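Local coordinates for toxin coregulated pilin (Vibrio cholerae, PDB 3HRV), which forms the major subunit of the toxin-coregulated pilus, a type IV pilus essential for bacterial aggregation and colonization of the host small intestine, at residues Leu116-Gly121 with Leu167-Ile172. Sequence-based numbering, arbitrary orientation.
Sequences LVTSVG and LNLTNI
Leu-167 reaches helix 110-120 with a single methyl: its CD2 lies 3.7 Å from CG1 of Val-117. CG lies anti to the backbone N (chi1 179°), and the chain runs on extended as far as CD2, the methyl that makes the contact. Val-117 answers with the branch that is likewise anti to its own N (chi1 171°), and the two side chains meet at a slant, methyl against methyl. Valine is compact and wholly apolar, its two methyls branching at CB, which suits a buried place where it meets Val-187, Leu-178 and Leu-167; the longer leucine brings a methyl from the loop to the helix and also touches Ala-150. The backbone of Leu-167 is tied to Ile-157, and the next residue, Asn-168, gives its N-H to ND1 of His-174.

Asn-168 opens a type I turn closed by the bond from Asn-171 N to Asn-168 O, 3.0 Å. Within that turn Leu-169 points back at the helix, and its CD2 comes to 3.9 Å from CG2 of Thr-118, a more exposed contact. Threonine fits this outer position because it has two kinds of branch: CG2 faces the leucine, whereas OG1 turns back to the carbonyl O of Lys-114 one helical turn earlier. Beyond the turn, Asn-171 is the N-cap of helix 172-177, its OD1 making weak hydrogen bonds to the N of Thr-173 and His-174.

This small apolar seam belongs to the type IV pilin fold, in which helix 110-120 touches helix 24-44 and the antiparallel sheet through Leu-116 and Val-120. A disulfide between Cys-113 and Cys-179, inferred by similarity, would join that helix to the chain just after helix 172-177, consistent with the disulfide-bounded D-region of these pilins.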
loop_
_atom_site.group_PDB
_atom_site.type_symbol
_atom_site.label_atom_id
_atom_site.label_comp_id
_atom_site.label_asym_id
_atom_site.label_seq_id
_atom_site.Cartn_x
_atom_site.Cartn_y
_atom_site.Cartn_z
ATOM N N LEU A 116 -9.436 -6.195 1.945
ATOM C CA LEU A 116 -8.627 -5.516 0.943
ATOM C C LEU A 116 -7.258 -6.168 0.777
ATOM O O LEU A 116 -6.817 -6.435 -0.339
ATOM C CB LEU A 116 -8.457 -4.041 1.313
ATOM C CG LEU A 116 -7.670 -3.218 0.289
ATOM C CD1 LEU A 116 -8.426 -3.194 -1.032
ATOM C CD2 LEU A 116 -7.469 -1.811 0.811
ATOM N N VAL A 117 -6.580 -6.421 1.889
ATOM C CA VAL A 117 -5.264 -7.040 1.830
ATOM C C VAL A 117 -5.292 -8.377 1.097
ATOM O O VAL A 117 -4.424 -8.655 0.269
ATOM C CB VAL A 117 -4.691 -7.260 3.247
ATOM C CG1 VAL A 117 -3.427 -8.109 3.180
ATOM C CG2 VAL A 117 -4.380 -5.921 3.888
ATOM N N THR A 118 -6.290 -9.202 1.389
ATOM C CA THR A 118 -6.367 -10.513 0.755
ATOM C C THR A 118 -6.936 -10.495 -0.660
ATOM O O THR A 118 -6.816 -11.480 -1.388
ATOM C CB THR A 118 -7.180 -11.505 1.620
ATOM O OG1 THR A 118 -8.508 -11.009 1.806
ATOM C CG2 THR A 118 -6.523 -11.684 2.983
ATOM N N SER A 119 -7.540 -9.382 -1.058
ATOM C CA SER A 119 -8.107 -9.293 -2.398
ATOM C C SER A 119 -7.155 -8.664 -3.415
ATOM O O SER A 119 -7.254 -8.944 -4.609
ATOM C CB SER A 119 -9.422 -8.508 -2.368
ATOM O OG SER A 119 -9.762 -8.028 -3.655
ATOM N N VAL A 120 -6.231 -7.827 -2.954
ATOM C CA VAL A 120 -5.297 -7.174 -3.870
ATOM C C VAL A 120 -3.832 -7.432 -3.526
ATOM O O VAL A 120 -2.934 -7.047 -4.275
ATOM C CB VAL A 120 -5.524 -5.642 -3.902
ATOM C CG1 VAL A 120 -6.979 -5.338 -4.219
ATOM C CG2 VAL A 120 -5.124 -5.021 -2.576
ATOM N N GLY A 121 -3.599 -8.089 -2.397
ATOM C CA GLY A 121 -2.242 -8.376 -1.961
ATOM C C GLY A 121 -1.311 -9.039 -2.963
ATOM O O GLY A 121 -0.122 -8.731 -2.993
ATOM N N LEU A 167 2.620 -13.127 4.268
ATOM C CA LEU A 167 1.236 -13.519 4.474
ATOM C C LEU A 167 0.905 -14.784 3.694
ATOM O O LEU A 167 1.041 -14.833 2.470
ATOM C CB LEU A 167 0.301 -12.384 4.044
ATOM C CG LEU A 167 -1.204 -12.652 4.167
ATOM C CD1 LEU A 167 -1.572 -12.878 5.628
ATOM C CD2 LEU A 167 -1.981 -11.476 3.589
ATOM N N ASN A 168 0.474 -15.810 4.419
ATOM C CA ASN A 168 0.113 -17.092 3.827
ATOM C C ASN A 168 -1.273 -17.472 4.327
ATOM O O ASN A 168 -1.457 -17.766 5.504
ATOM C CB ASN A 168 1.133 -18.158 4.232
ATOM C CG ASN A 168 0.932 -19.466 3.495
ATOM O OD1 ASN A 168 1.846 -19.973 2.844
ATOM N ND2 ASN A 168 -0.268 -20.024 3.601
ATOM N N LEU A 169 -2.246 -17.469 3.425
ATOM C CA LEU A 169 -3.618 -17.779 3.801
ATOM C C LEU A 169 -3.864 -19.209 4.284
ATOM O O LEU A 169 -4.946 -19.515 4.787
ATOM C CB LEU A 169 -4.557 -17.445 2.639
ATOM C CG LEU A 169 -4.456 -16.004 2.120
ATOM C CD1 LEU A 169 -5.530 -15.765 1.069
ATOM C CD2 LEU A 169 -4.616 -15.019 3.270
ATOM N N THR A 170 -2.876 -20.089 4.141
ATOM C CA THR A 170 -3.052 -21.462 4.606
ATOM C C THR A 170 -2.641 -21.540 6.071
ATOM O O THR A 170 -2.842 -22.557 6.734
ATOM C CB THR A 170 -2.210 -22.466 3.792
ATOM O OG1 THR A 170 -0.818 -22.236 4.028
ATOM C CG2 THR A 170 -2.500 -22.321 2.312
ATOM N N ASN A 171 -2.065 -20.450 6.568
ATOM C CA ASN A 171 -1.630 -20.366 7.957
ATOM C C ASN A 171 -2.749 -19.679 8.739
ATOM O O ASN A 171 -2.959 -18.475 8.603
ATOM C CB ASN A 171 -0.342 -19.541 8.049
ATOM C CG ASN A 171 0.264 -19.553 9.438
ATOM O OD1 ASN A 171 -0.438 -19.392 10.434
ATOM N ND2 ASN A 171 1.579 -19.732 9.509
ATOM N N ILE A 172 -3.475 -20.508 9.589
ATOM C CA ILE A 172 -4.579 -19.905 10.330
ATOM C C ILE A 172 -4.135 -18.746 11.217
ATOM O O ILE A 172 -4.888 -17.792 11.422
ATOM C CB ILE A 172 -5.312 -20.953 11.207
ATOM C CG1 ILE A 172 -6.669 -20.406 11.650
ATOM C CG2 ILE A 172 -4.471 -21.300 12.426
ATOM C CD1 ILE A 172 -7.608 -20.076 10.505
#